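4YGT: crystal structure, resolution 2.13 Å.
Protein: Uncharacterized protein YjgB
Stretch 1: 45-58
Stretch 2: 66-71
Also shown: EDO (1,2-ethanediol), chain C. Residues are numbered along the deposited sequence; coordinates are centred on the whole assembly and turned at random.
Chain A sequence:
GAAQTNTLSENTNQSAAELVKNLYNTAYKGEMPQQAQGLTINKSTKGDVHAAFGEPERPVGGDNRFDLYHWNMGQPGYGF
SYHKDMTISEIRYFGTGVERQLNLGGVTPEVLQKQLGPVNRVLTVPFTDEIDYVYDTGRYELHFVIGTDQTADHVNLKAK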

# COMPACT_ATOMS: atom_id res chain seq x y z
N THR A 45 -10.38 12.94 1.85
CA THR A 45 -11.62 12.24 2.19
C THR A 45 -11.97 11.08 1.27
O THR A 45 -11.29 10.88 0.26
N LYS A 46 -13.08 10.35 1.58
CA LYS A 46 -13.71 9.30 0.77
C LYS A 46 -14.13 9.93 -0.57
O LYS A 46 -13.92 9.35 -1.64
N GLY A 47 -14.66 11.16 -0.48
CA GLY A 47 -15.08 11.99 -1.60
C GLY A 47 -13.95 12.28 -2.57
O GLY A 47 -14.17 12.23 -3.78
N ASP A 48 -12.74 12.59 -2.05
CA ASP A 48 -11.56 12.86 -2.88
C ASP A 48 -11.10 11.59 -3.59
O ASP A 48 -10.66 11.65 -4.73
N VAL A 49 -11.16 10.45 -2.89
CA VAL A 49 -10.77 9.13 -3.42
C VAL A 49 -11.68 8.80 -4.62
O VAL A 49 -11.21 8.42 -5.69
N HIS A 50 -12.99 8.97 -4.42
CA HIS A 50 -13.99 8.71 -5.44
C HIS A 50 -13.85 9.68 -6.59
O HIS A 50 -14.02 9.28 -7.74
N ALA A 51 -13.49 10.94 -6.31
CA ALA A 51 -13.23 11.95 -7.33
C ALA A 51 -12.05 11.50 -8.21
O ALA A 51 -12.13 11.56 -9.43
N ALA A 52 -10.99 10.98 -7.59
CA ALA A 52 -9.79 10.54 -8.29
C ALA A 52 -9.94 9.21 -9.03
O ALA A 52 -9.52 9.13 -10.17
N PHE A 53 -10.49 8.19 -8.37
CA PHE A 53 -10.57 6.82 -8.87
C PHE A 53 -11.91 6.37 -9.42
O PHE A 53 -11.97 5.31 -10.04
N GLY A 54 -12.97 7.13 -9.18
CA GLY A 54 -14.31 6.73 -9.58
C GLY A 54 -14.92 5.85 -8.50
O GLY A 54 -14.48 5.87 -7.35
N GLU A 55 -15.93 5.06 -8.86
CA GLU A 55 -16.59 4.16 -7.92
C GLU A 55 -15.77 2.91 -7.78
O GLU A 55 -15.20 2.46 -8.77
N PRO A 56 -15.70 2.34 -6.55
CA PRO A 56 -14.90 1.13 -6.35
C PRO A 56 -15.49 -0.13 -6.97
O PRO A 56 -16.72 -0.29 -7.04
N GLU A 57 -14.60 -1.06 -7.38
CA GLU A 57 -14.91 -2.38 -7.92
C GLU A 57 -15.46 -3.27 -6.83
O GLU A 57 -15.96 -4.35 -7.12
N ARG A 58 -15.36 -2.81 -5.57
CA ARG A 58 -15.90 -3.40 -4.34
C ARG A 58 -15.84 -2.31 -3.24
O ARG A 58 -14.76 -2.05 -2.71
N PHE A 66 -12.70 -1.36 3.20
CA PHE A 66 -11.90 -0.70 2.16
C PHE A 66 -12.67 -0.47 0.90
O PHE A 66 -13.30 -1.38 0.38
N ASP A 67 -12.55 0.75 0.35
CA ASP A 67 -13.02 1.05 -1.00
C ASP A 67 -11.99 0.40 -1.89
O ASP A 67 -10.82 0.77 -1.80
N LEU A 68 -12.36 -0.67 -2.61
CA LEU A 68 -11.37 -1.43 -3.38
C LEU A 68 -11.42 -1.15 -4.89
O LEU A 68 -12.49 -1.17 -5.52
N TYR A 69 -10.24 -0.86 -5.44
CA TYR A 69 -10.04 -0.55 -6.85
C TYR A 69 -9.13 -1.61 -7.41
O TYR A 69 -8.00 -1.77 -6.95
N HIS A 70 -9.67 -2.40 -8.31
CA HIS A 70 -8.98 -3.53 -8.92
C HIS A 70 -7.84 -3.04 -9.80
O HIS A 70 -7.92 -1.94 -10.34
N TRP A 71 -6.79 -3.85 -9.95
CA TRP A 71 -5.71 -3.52 -10.88
C TRP A 71 -6.26 -3.60 -12.31
O TRP A 71 -7.14 -4.41 -12.59

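The apolar part of this contact is organised around one residue, Tyr69, which has more of its surface covered by the other stretch than any of its neighbours. Its CA-to-CB bond points sideways, but chi1 in m (-64°) and chi2 of -87° carry the ring in between the helix end and the loop that follows. Phe53 (m) points toward the strand and sets its CB over one face of the ring, 3.6 Å from the centroid, a CH-pi contact whose closest pair is Phe53 CB to Tyr69 CE1 at 3.3 Å. Pro56 CA covers the opposite face, 4.0 Å from the centroid, and the proline ring continues the cover, with CG 3.9 Å from Tyr69 CZ. Val49 (t), also pointing toward the strand, adds CG1 at 3.8 Å from Tyr69 CE2. The Phe53 and Tyr69 rings meet obliquely, centroids 5.0 Å apart and planes at 38°.

The tyrosine is polar at its tip, and the helix end supplies the acceptor: Tyr69 OH donates to Gly54 O at 2.7 Å, near the ring plane. Gly54 has positive phi, and at its backbone angles a CB would be jammed against the preceding carbonyl, so the turn that presents this oxygen calls for glycine.

A second polar cluster centres on Asp67 (m), whose end comes nearer the helix than its sideways CB suggests. His50 (m) donates from NE2 to Asp67 OD2 at 2.7 Å, with the carboxylate near the imidazole plane, while its ND1 donates to Glu55 OE2 at 3.0 Å. Both ring nitrogens are thus used, and Tyr69 OH lies over one imidazole face. The extended Lys46 (t at all four chi angles) brings CE to 3.6 Å from Asp67 OD2, a contact of the aliphatic carbon and not a salt bridge.

Where the two stretches pair, in a single antiparallel bridge between Arg58 and Leu68, backbone bonds set the register: Leu68 N donates to Arg58 O at 2.8 Å, and Arg58 N returns a weak bond to Leu68 O at 3.3 Å. Alongside them, the CB atoms of Arg58 (t) and Leu68 (m) approach to 4.2 Å.

Glu57 (chi1 m, chi2 p) points toward the other stretch, and its OE1 accepts from His70 N at 2.9 Å. The same OE1 accepts from a water at 2.9 Å, which also donates to His70 O at 2.8 Å and lies 2.7 Å from O1 of an ethanediol, probably from the crystallisation liquor. That diol rests beside the aromatic pair, its C1 3.8 Å from Phe53 CD2 and its O1 3.4 Å from Tyr69 CB.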

# COMPACT_ATOMS: atom_id res chain seq x y z
CB THR A 45 -12.79 13.22 2.14
OG1 THR A 45 -12.91 13.72 0.80
CG2 THR A 45 -12.67 14.35 3.13
CB LYS A 46 -14.92 8.71 1.53
CG LYS A 46 -15.70 7.61 0.81
CD LYS A 46 -16.68 6.95 1.78
CE LYS A 46 -17.18 5.59 1.35
NZ LYS A 46 -17.95 4.92 2.43
CB ASP A 48 -10.39 13.44 -2.05
CG ASP A 48 -10.62 14.79 -1.39
OD1 ASP A 48 -11.36 15.63 -1.96
OD2 ASP A 48 -10.00 15.05 -0.32
CB VAL A 49 -10.81 8.04 -2.31
CG1 VAL A 49 -10.62 6.64 -2.89
CG2 VAL A 49 -9.76 8.31 -1.23
CB HIS A 50 -15.39 8.79 -4.81
CG HIS A 50 -15.75 7.56 -4.04
ND1 HIS A 50 -16.96 6.92 -4.22
CD2 HIS A 50 -15.01 6.86 -3.14
CE1 HIS A 50 -16.93 5.87 -3.41
NE2 HIS A 50 -15.78 5.80 -2.74
CB ALA A 51 -12.95 13.30 -6.68
CB ALA A 52 -8.63 10.44 -7.30
CB PHE A 53 -10.19 5.87 -7.73
CG PHE A 53 -8.73 5.80 -7.40
CD1 PHE A 53 -8.14 6.72 -6.53
CD2 PHE A 53 -7.93 4.80 -7.95
CE1 PHE A 53 -6.78 6.64 -6.23
CE2 PHE A 53 -6.56 4.73 -7.64
CZ PHE A 53 -6.00 5.66 -6.78
CB GLU A 55 -18.04 3.82 -8.36
CG GLU A 55 -19.01 4.99 -8.23
CD GLU A 55 -19.00 5.66 -6.87
OE1 GLU A 55 -19.35 4.99 -5.88
OE2 GLU A 55 -18.58 6.84 -6.79
CB PRO A 56 -14.84 0.97 -4.82
CG PRO A 56 -15.51 2.16 -4.26
CD PRO A 56 -16.34 2.78 -5.29
CB GLU A 57 -13.67 -3.01 -8.57
CG GLU A 57 -13.46 -2.61 -10.03
CD GLU A 57 -12.81 -1.27 -10.31
OE1 GLU A 57 -11.84 -0.92 -9.61
OE2 GLU A 57 -13.22 -0.61 -11.29
CB ARG A 58 -15.19 -4.69 -3.93
CG ARG A 58 -15.95 -5.43 -2.86
CD ARG A 58 -15.54 -6.88 -2.74
NE ARG A 58 -16.31 -7.52 -1.68
CZ ARG A 58 -15.83 -7.83 -0.48
NH1 ARG A 58 -14.55 -7.62 -0.19
NH2 ARG A 58 -16.62 -8.38 0.43
CB PHE A 66 -10.65 -1.52 1.79
CG PHE A 66 -9.54 -1.44 2.81
CD1 PHE A 66 -9.57 -2.25 3.94
CD2 PHE A 66 -8.49 -0.54 2.66
CE1 PHE A 66 -8.58 -2.13 4.92
CE2 PHE A 66 -7.50 -0.44 3.61
CZ PHE A 66 -7.55 -1.22 4.75
CB ASP A 67 -13.14 2.57 -1.24
CG ASP A 67 -14.49 3.15 -0.89
OD1 ASP A 67 -15.45 2.36 -0.72
OD2 ASP A 67 -14.58 4.37 -0.80
CB LEU A 68 -11.50 -2.92 -3.11
CG LEU A 68 -11.15 -3.36 -1.70
CD1 LEU A 68 -11.83 -4.68 -1.37
CD2 LEU A 68 -9.63 -3.43 -1.50
CB TYR A 69 -9.48 0.86 -7.02
CG TYR A 69 -10.44 1.93 -6.53
CD1 TYR A 69 -11.42 2.44 -7.38
CD2 TYR A 69 -10.39 2.41 -5.23
CE1 TYR A 69 -12.31 3.42 -6.94
CE2 TYR A 69 -11.27 3.39 -4.78
CZ TYR A 69 -12.24 3.89 -5.64
OH TYR A 69 -13.10 4.87 -5.22
CB HIS A 70 -9.99 -4.34 -9.77
CG HIS A 70 -9.57 -5.75 -10.01
ND1 HIS A 70 -8.76 -6.09 -11.07
CD2 HIS A 70 -9.85 -6.86 -9.30
CE1 HIS A 70 -8.58 -7.39 -10.99
NE2 HIS A 70 -9.21 -7.90 -9.93
CB TRP A 71 -4.46 -4.41 -10.68
CG TRP A 71 -4.69 -5.90 -10.57
CD1 TRP A 71 -5.24 -6.73 -11.51
CD2 TRP A 71 -4.27 -6.75 -9.49
NE1 TRP A 71 -5.20 -8.04 -11.08
CE2 TRP A 71 -4.61 -8.08 -9.84
CE3 TRP A 71 -3.65 -6.51 -8.23
CZ2 TRP A 71 -4.36 -9.17 -8.98
CZ3 TRP A 71 -3.40 -7.59 -7.39
CH2 TRP A 71 -3.76 -8.90 -7.77
C1 EDO C . -7.44 2.44 -10.84
O1 EDO C . -8.26 1.53 -10.14
C2 EDO C . -6.06 1.83 -11.11
O2 EDO C . -6.22 0.56 -11.71
O HOH W 1 -9.82 -0.21 -11.55